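Local coordinates for protein down syndrome cell adhesion molecule, isoform AK (PDB 4WVR) that probably mediates homophilic cell adhesion in Drosophila, with the immunoglobulin domain here taking part in homodimer recognition between identical isoforms, at residues 9-14 against 31-36; 39-44 against 65-70. One frame throughout, in Å; residues are numbered along the deposited sequence.

Contact 1. Residues 9-14 against 31-36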
ATOM      1  N   SER A   9       4.259   7.455 -15.276  1.00 37.93           N
ATOM      2  CA  SER A   9       3.583   6.186 -15.529  1.00 34.25           C
ATOM      3  C   SER A   9       3.341   5.502 -14.189  1.00 33.89           C
ATOM      4  O   SER A   9       4.179   5.580 -13.289  1.00 32.22           O
ATOM      5  CB  SER A   9       4.400   5.288 -16.459  1.00 33.85           C
ATOM      6  OG  SER A   9       5.557   4.795 -15.806  1.00 41.55           O
ATOM      7  N   ILE A  10       2.197   4.841 -14.058  1.00 29.54           N
ATOM      8  CA  ILE A  10       1.766   4.312 -12.768  1.00 29.54           C
ATOM      9  C   ILE A  10       1.549   2.804 -12.785  1.00 33.47           C
ATOM     10  O   ILE A  10       0.876   2.277 -13.670  1.00 28.45           O
ATOM     11  CB  ILE A  10       0.454   4.977 -12.312  1.00 30.18           C
ATOM     12  CG1 ILE A  10       0.531   6.496 -12.485  1.00 30.45           C
ATOM     13  CG2 ILE A  10       0.124   4.588 -10.868  1.00 24.66           C
ATOM     14  CD1 ILE A  10      -0.795   7.194 -12.285  1.00 29.32           C
ATOM     15  N   ALA A  11       2.110   2.113 -11.797  1.00 26.65           N
ATOM     16  CA  ALA A  11       1.804   0.702 -11.603  1.00 24.44           C
ATOM     17  C   ALA A  11       0.343   0.550 -11.198  1.00 28.09           C
ATOM     18  O   ALA A  11      -0.146   1.277 -10.332  1.00 25.76           O
ATOM     19  CB  ALA A  11       2.718   0.087 -10.553  1.00 28.33           C
ATOM     20  N   PRO A  12      -0.368  -0.389 -11.835  1.00 30.47           N
ATOM     21  CA  PRO A  12      -1.772  -0.605 -11.481  1.00 29.86           C
ATOM     22  C   PRO A  12      -1.915  -1.111 -10.048  1.00 30.29           C
ATOM     23  O   PRO A  12      -0.989  -1.728  -9.517  1.00 23.99           O
ATOM     24  CB  PRO A  12      -2.231  -1.661 -12.491  1.00 34.91           C
ATOM     25  CG  PRO A  12      -0.983  -2.341 -12.933  1.00 46.53           C
ATOM     26  CD  PRO A  12       0.082  -1.289 -12.911  1.00 34.97           C
ATOM     27  N   PHE A  13      -3.055  -0.828  -9.430  1.00 25.09           N
ATOM     28  CA  PHE A  13      -3.347  -1.345  -8.100  1.00 24.59           C
ATOM     29  C   PHE A  13      -4.763  -1.902  -8.061  1.00 30.01           C
ATOM     30  O   PHE A  13      -5.540  -1.692  -8.989  1.00 21.90           O
ATOM     31  CB  PHE A  13      -3.159  -0.259  -7.029  1.00 25.76           C
ATOM     32  CG  PHE A  13      -3.856   1.049  -7.335  1.00 25.90           C
ATOM     33  CD1 PHE A  13      -5.238   1.149  -7.290  1.00 25.35           C
ATOM     34  CD2 PHE A  13      -3.119   2.186  -7.629  1.00 26.95           C
ATOM     35  CE1 PHE A  13      -5.878   2.352  -7.554  1.00 26.99           C
ATOM     36  CE2 PHE A  13      -3.750   3.396  -7.888  1.00 28.16           C
ATOM     37  CZ  PHE A  13      -5.131   3.476  -7.855  1.00 27.23           C
ATOM     38  N   SER A  14      -5.100  -2.612  -6.991  1.00 25.64           N
ATOM     39  CA  SER A  14      -6.439  -3.168  -6.859  1.00 31.51           C
ATOM     40  C   SER A  14      -6.835  -3.376  -5.400  1.00 27.02           C
ATOM     41  O   SER A  14      -6.015  -3.776  -4.580  1.00 28.10           O
ATOM     42  CB  SER A  14      -6.538  -4.494  -7.620  1.00 30.40           C
ATOM     43  OG  SER A  14      -7.819  -5.083  -7.459  1.00 32.36           O
ATOM     44  N   MET A  31       2.015   3.915  -7.057  1.00 23.55           N
ATOM     45  CA  MET A  31       3.460   3.966  -7.220  1.00 23.29           C
ATOM     46  C   MET A  31       3.837   4.334  -8.646  1.00 29.45           C
ATOM     47  O   MET A  31       3.678   3.541  -9.574  1.00 26.46           O
ATOM     48  CB  MET A  31       4.092   2.629  -6.820  1.00 25.91           C
ATOM     49  CG  MET A  31       4.063   2.370  -5.312  1.00 28.15           C
ATOM     50  SD  MET A  31       4.523   0.681  -4.866  1.00 29.01           S
ATOM     51  CE  MET A  31       3.099  -0.224  -5.474  1.00 27.29           C
ATOM     52  N   VAL A  32       4.324   5.557  -8.807  1.00 28.07           N
ATOM     53  CA  VAL A  32       4.786   6.036 -10.098  1.00 31.34           C
ATOM     54  C   VAL A  32       6.093   5.340 -10.466  1.00 30.06           C
ATOM     55  O   VAL A  32       6.991   5.204  -9.635  1.00 27.76           O
ATOM     56  CB  VAL A  32       4.978   7.568 -10.084  1.00 31.75           C
ATOM     57  CG1 VAL A  32       5.563   8.054 -11.402  1.00 28.43           C
ATOM     58  CG2 VAL A  32       3.657   8.263  -9.785  1.00 27.02           C
ATOM     59  N   GLN A  33       6.191   4.880 -11.708  1.00 32.10           N
ATOM     60  CA  GLN A  33       7.406   4.232 -12.181  1.00 29.43           C
ATOM     61  C   GLN A  33       8.265   5.234 -12.952  1.00 42.08           C
ATOM     62  O   GLN A  33       9.154   5.871 -12.387  1.00 39.32           O
ATOM     63  CB  GLN A  33       7.063   3.024 -13.052  1.00 30.26           C
ATOM     64  CG  GLN A  33       6.128   2.038 -12.372  1.00 35.12           C
ATOM     65  CD  GLN A  33       6.695   1.506 -11.068  1.00 36.14           C
ATOM     66  OE1 GLN A  33       7.854   1.091 -11.008  1.00 33.58           O
ATOM     67  NE2 GLN A  33       5.882   1.521 -10.015  1.00 26.85           N
ATOM     68  N   LYS A  34       7.990   5.377 -14.242  1.00 39.02           N
ATOM     69  CA  LYS A  34       8.664   6.380 -15.055  1.00 41.48           C
ATOM     70  C   LYS A  34       8.102   7.760 -14.749  1.00 39.24           C
ATOM     71  O   LYS A  34       6.939   7.887 -14.366  1.00 39.37           O
ATOM     72  CB  LYS A  34       8.505   6.065 -16.544  1.00 41.03           C
ATOM     73  CG  LYS A  34       8.979   4.680 -16.941  1.00 48.36           C
ATOM     74  CD  LYS A  34      10.477   4.536 -16.741  1.00 58.21           C
ATOM     75  CE  LYS A  34      10.970   3.175 -17.210  1.00 50.26           C
ATOM     76  NZ  LYS A  34      12.456   3.084 -17.129  1.00 57.70           N
ATOM     77  N   GLY A  35       8.927   8.791 -14.915  1.00 40.61           N
ATOM     78  CA  GLY A  35       8.474  10.163 -14.762  1.00 39.61           C
ATOM     79  C   GLY A  35       9.470  11.052 -14.042  1.00 49.55           C
ATOM     80  O   GLY A  35      10.076  10.640 -13.054  1.00 47.20           O
ATOM     81  N   ASP A  36       9.640  12.275 -14.536  1.00 50.26           N
ATOM     82  CA  ASP A  36      10.542  13.231 -13.899  1.00 50.50           C
ATOM     83  C   ASP A  36       9.893  13.891 -12.692  1.00 47.24           C
ATOM     84  O   ASP A  36       8.719  14.256 -12.728  1.00 40.96           O
ATOM     85  CB  ASP A  36      10.991  14.315 -14.885  1.00 59.32           C
ATOM     86  CG  ASP A  36      11.929  13.788 -15.950  1.00 61.96           C
ATOM     87  OD1 ASP A  36      13.091  13.472 -15.617  1.00 64.97           O
ATOM     88  OD2 ASP A  36      11.517  13.725 -17.127  1.00 67.17           O
TER
HETATM   89  O   HOH W   1       0.773   1.569  -7.984  1.00 23.76           O
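Ser-9 meets Gln-33 and Lys-34 with both its backbone and its hydroxyl. Its OG sits between the backbone N and the carbonyl carbon (chi1 71°), a position from which it accepts the N-H of Lys-34, with N 3.0 Å from OG. The same oxygen lies alongside the root of the lysine chain, 3.3 Å from Lys-34 CB, while the rest of that chain leads away. Ser-9 N donates to Lys-34 O (2.9 Å), and Gln-33 N returns a nearly straight bond to Ser-9 O, 2.7 Å long with 165° at the hydrogen.

Gln-33 bends at chi2 and doubles back over its own segment. Its NE2 donates to Met-31 O at 3.0 Å, rising 63° out of the plane of that carbonyl, and lies 3.5 Å from Ala-11 CB. Ala-11 N reaches Met-31 O from the opposite face of the plane, at 3.1 Å, so two donors grip one oxygen. Gln-33 OE1 turns to Asn-25 N of the second subunit, which ties the amide to the dimer contact.

The pattern is a short antiparallel pairing: Ile-10 and Val-32 form its single bridge, a non-hydrogen-bonded pair, and Ser-9 bonds two successive residues, Gln-33 and Lys-34, so the regular pairing ends there. It is consistent with the first edge strand of an immunoglobulin sandwich running beside the end of strand 26-31.

At the bridge the apolar branches barely meet, Ile-10 CG1 standing 4.5 Å from Val-32 CG2. Both side chains instead reach Ala-86 on strand 80-87. Beyond Ala-11 direct backbone bonding gives way to a water, which donates to Ala-11 O and accepts from Met-31 N, and lies in plane at the edge of the Phe-13 ring.

Contact 2. Residues 39-44 against 65-70; sequences ITIKWT and KTSVLN
Trp-43 and Ser-67 share the one direct hydrogen bond between these segments. The indole NE1 donates to Ser-67 OG at 2.9 Å, nearly straight at 176° at the hydrogen, with the oxygen in the ring plane. OG stands anti to the backbone N of Ser-67 (chi1 176°), which places it at the NE1 edge of the indole. A water also bonds this hydroxyl, 2.6 Å from OG, and donates to Ile-41 O; the buried oxygen therefore has two polar neighbours, and the water links the two strands a second time.

Ring contacts come from Leu-69. Its CD1 lies over one face of the indole, 3.8 Å from the centroid of the six-membered ring, a CH-pi contact displaced toward the rim, where CE3 is 3.5 Å from CD1. Leu-69 CB meets CZ2 and CH2 of the same ring. An alanine in place of Trp-43 would probably leave Ser-67 OG without its indole donor and open a gap beneath Leu-69 CD1.

Aliphatic packing fills the remainder. Ile-41 CG2 presses on Ser-67 CB at 3.5 Å, tighter than usual for two carbons, while its CD1 rests on the backbone where Lys-65 passes into Thr-66, 3.9 Å from Thr-66 N. Ile-39 CD1 only grazes Lys-65 CE at 4.2 Å; the lysine NZ continues to Gly-35 O and Gln-33 O.

No backbone bonds join the strands: the axes of 40-44 and 66-70 come no closer than 7.8 Å and run at 21° in the same general direction, as expected for strands of facing sheets in an immunoglobulin sandwich. Trp-43 also touches both half-cystines of the Cys-30–Cys-84 disulfide, the classic core of this fold. Ile-41 packs on Lys-61 of strand 57-63, and Leu-69 touches Ile-57 of that strand and Phe-82 of strand 80-87.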
ATOM      1  N   ILE A  39       6.514  15.378  -8.972  1.00 47.79           N
ATOM      2  CA  ILE A  39       5.268  14.823  -9.479  1.00 37.03           C
ATOM      3  C   ILE A  39       4.149  15.057  -8.478  1.00 40.59           C
ATOM      4  O   ILE A  39       4.296  14.755  -7.293  1.00 32.23           O
ATOM      5  CB  ILE A  39       5.394  13.310  -9.759  1.00 39.53           C
ATOM      6  CG1 ILE A  39       6.495  13.045 -10.786  1.00 41.50           C
ATOM      7  CG2 ILE A  39       4.070  12.741 -10.247  1.00 38.64           C
ATOM      8  CD1 ILE A  39       6.832  11.582 -10.956  1.00 41.73           C
ATOM      9  N   THR A  40       3.036  15.609  -8.951  1.00 32.99           N
ATOM     10  CA  THR A  40       1.866  15.791  -8.108  1.00 33.58           C
ATOM     11  C   THR A  40       0.986  14.551  -8.187  1.00 38.58           C
ATOM     12  O   THR A  40       0.665  14.079  -9.276  1.00 40.22           O
ATOM     13  CB  THR A  40       1.053  17.036  -8.514  1.00 40.05           C
ATOM     14  OG1 THR A  40       1.837  18.212  -8.292  1.00 41.89           O
ATOM     15  CG2 THR A  40      -0.225  17.134  -7.693  1.00 44.06           C
ATOM     16  N   ILE A  41       0.610  14.015  -7.032  1.00 35.39           N
ATOM     17  CA  ILE A  41      -0.209  12.811  -6.998  1.00 34.52           C
ATOM     18  C   ILE A  41      -1.479  13.052  -6.199  1.00 38.60           C
ATOM     19  O   ILE A  41      -1.427  13.341  -5.004  1.00 36.60           O
ATOM     20  CB  ILE A  41       0.559  11.619  -6.398  1.00 35.36           C
ATOM     21  CG1 ILE A  41       1.889  11.420  -7.128  1.00 33.27           C
ATOM     22  CG2 ILE A  41      -0.278  10.365  -6.485  1.00 29.16           C
ATOM     23  CD1 ILE A  41       2.738  10.302  -6.564  1.00 37.44           C
ATOM     24  N   LYS A  42      -2.623  12.936  -6.865  1.00 32.23           N
ATOM     25  CA  LYS A  42      -3.899  13.212  -6.221  1.00 32.87           C
ATOM     26  C   LYS A  42      -4.913  12.114  -6.499  1.00 29.53           C
ATOM     27  O   LYS A  42      -4.729  11.296  -7.401  1.00 33.12           O
ATOM     28  CB  LYS A  42      -4.446  14.561  -6.683  1.00 36.96           C
ATOM     29  CG  LYS A  42      -4.571  14.681  -8.182  1.00 43.85           C
ATOM     30  CD  LYS A  42      -4.998  16.082  -8.578  1.00 43.71           C
ATOM     31  CE  LYS A  42      -5.153  16.203 -10.081  1.00 55.64           C
ATOM     32  NZ  LYS A  42      -5.568  17.578 -10.466  1.00 63.43           N
ATOM     33  N   TRP A  43      -5.989  12.106  -5.720  1.00 29.25           N
ATOM     34  CA  TRP A  43      -6.974  11.039  -5.787  1.00 29.95           C
ATOM     35  C   TRP A  43      -8.383  11.561  -6.042  1.00 35.87           C
ATOM     36  O   TRP A  43      -8.735  12.668  -5.633  1.00 29.55           O
ATOM     37  CB  TRP A  43      -6.963  10.229  -4.488  1.00 30.11           C
ATOM     38  CG  TRP A  43      -5.690   9.480  -4.227  1.00 27.00           C
ATOM     39  CD1 TRP A  43      -4.546   9.972  -3.665  1.00 30.53           C
ATOM     40  CD2 TRP A  43      -5.440   8.095  -4.496  1.00 23.83           C
ATOM     41  NE1 TRP A  43      -3.598   8.982  -3.575  1.00 27.14           N
ATOM     42  CE2 TRP A  43      -4.123   7.819  -4.077  1.00 25.86           C
ATOM     43  CE3 TRP A  43      -6.200   7.063  -5.057  1.00 28.04           C
ATOM     44  CZ2 TRP A  43      -3.549   6.554  -4.200  1.00 21.61           C
ATOM     45  CZ3 TRP A  43      -5.629   5.802  -5.176  1.00 27.08           C
ATOM     46  CH2 TRP A  43      -4.316   5.562  -4.751  1.00 23.12           C
ATOM     47  N   THR A  44      -9.189  10.751  -6.720  1.00 30.65           N
ATOM     48  CA  THR A  44     -10.618  11.018  -6.827  1.00 29.99           C
ATOM     49  C   THR A  44     -11.419   9.764  -6.491  1.00 30.11           C
ATOM     50  O   THR A  44     -10.949   8.640  -6.682  1.00 30.98           O
ATOM     51  CB  THR A  44     -11.017  11.517  -8.237  1.00 33.76           C
ATOM     52  OG1 THR A  44     -10.676  10.530  -9.219  1.00 33.66           O
ATOM     53  CG2 THR A  44     -10.313  12.820  -8.566  1.00 34.70           C
ATOM     54  N   LYS A  65       7.502   9.731  -5.385  1.00 25.30           N
ATOM     55  CA  LYS A  65       6.857   8.948  -6.435  1.00 29.49           C
ATOM     56  C   LYS A  65       5.818   7.947  -5.928  1.00 32.38           C
ATOM     57  O   LYS A  65       5.415   7.041  -6.663  1.00 30.16           O
ATOM     58  CB  LYS A  65       7.909   8.197  -7.254  1.00 31.52           C
ATOM     59  CG  LYS A  65       8.755   9.090  -8.145  1.00 43.96           C
ATOM     60  CD  LYS A  65       9.495   8.270  -9.187  1.00 39.01           C
ATOM     61  CE  LYS A  65      10.173   9.160 -10.210  1.00 56.60           C
ATOM     62  NZ  LYS A  65      10.707   8.374 -11.357  1.00 50.86           N
ATOM     63  N   THR A  66       5.377   8.104  -4.686  1.00 26.60           N
ATOM     64  CA  THR A  66       4.408   7.166  -4.129  1.00 25.66           C
ATOM     65  C   THR A  66       3.397   7.850  -3.219  1.00 28.47           C
ATOM     66  O   THR A  66       3.765   8.624  -2.330  1.00 27.85           O
ATOM     67  CB  THR A  66       5.111   6.042  -3.346  1.00 27.40           C
ATOM     68  OG1 THR A  66       5.946   5.292  -4.238  1.00 30.31           O
ATOM     69  CG2 THR A  66       4.089   5.105  -2.713  1.00 26.52           C
ATOM     70  N   SER A  67       2.118   7.570  -3.455  1.00 22.70           N
ATOM     71  CA  SER A  67       1.062   8.037  -2.570  1.00 23.48           C
ATOM     72  C   SER A  67       0.248   6.849  -2.073  1.00 25.37           C
ATOM     73  O   SER A  67      -0.095   5.957  -2.849  1.00 25.22           O
ATOM     74  CB  SER A  67       0.156   9.043  -3.281  1.00 25.86           C
ATOM     75  OG  SER A  67      -0.928   9.431  -2.451  1.00 23.74           O
ATOM     76  N   VAL A  68      -0.058   6.848  -0.779  1.00 21.63           N
ATOM     77  CA  VAL A  68      -0.780   5.740  -0.155  1.00 24.41           C
ATOM     78  C   VAL A  68      -2.191   6.131   0.268  1.00 21.68           C
ATOM     79  O   VAL A  68      -2.391   7.138   0.948  1.00 23.43           O
ATOM     80  CB  VAL A  68      -0.045   5.223   1.089  1.00 24.71           C
ATOM     81  CG1 VAL A  68      -0.692   3.936   1.581  1.00 30.35           C
ATOM     82  CG2 VAL A  68       1.426   5.009   0.781  1.00 34.97           C
ATOM     83  N   LEU A  69      -3.170   5.324  -0.125  1.00 22.50           N
ATOM     84  CA  LEU A  69      -4.547   5.552   0.288  1.00 20.53           C
ATOM     85  C   LEU A  69      -4.971   4.437   1.236  1.00 26.76           C
ATOM     86  O   LEU A  69      -4.723   3.263   0.970  1.00 23.95           O
ATOM     87  CB  LEU A  69      -5.476   5.626  -0.930  1.00 23.02           C
ATOM     88  CG  LEU A  69      -6.951   5.974  -0.692  1.00 20.37           C
ATOM     89  CD1 LEU A  69      -7.501   6.781  -1.851  1.00 25.65           C
ATOM     90  CD2 LEU A  69      -7.786   4.711  -0.485  1.00 23.63           C
ATOM     91  N   ASN A  70      -5.592   4.810   2.351  1.00 23.20           N
ATOM     92  CA  ASN A  70      -6.089   3.833   3.315  1.00 23.78           C
ATOM     93  C   ASN A  70      -7.498   4.169   3.777  1.00 26.62           C
ATOM     94  O   ASN A  70      -7.809   5.322   4.074  1.00 28.74           O
ATOM     95  CB  ASN A  70      -5.156   3.738   4.531  1.00 21.31           C
ATOM     96  CG  ASN A  70      -5.597   2.676   5.526  1.00 22.61           C
ATOM     97  OD1 ASN A  70      -6.047   2.984   6.632  1.00 24.84           O
ATOM     98  ND2 ASN A  70      -5.482   1.413   5.131  1.00 20.69           N
TER
HETATM   99  O   HOH W   2      -0.578  12.043  -2.329  1.00 33.87           O

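How the contacts relate
The two contacts lie in series along one immunoglobulin domain, contact 1 closing before contact 2 opens, with centres about 10 Å apart. Contact 1 is a surface pairing beside strand 26-31, whereas contact 2 spans the interior between strand 40-45 of one sheet and strand 66-71 of the other. They touch directly: Val-32 N lies 2.8 Å from Lys-65 O, a probable hydrogen bond, and Phe-13 CZ is 3.6 Å from Trp-43 CZ3, carrying the core packing out to the edge segment. Asn-25 of the second subunit bonds Gln-33 in contact 1 and Thr-66 in contact 2, consistent with both bordering a homodimer face.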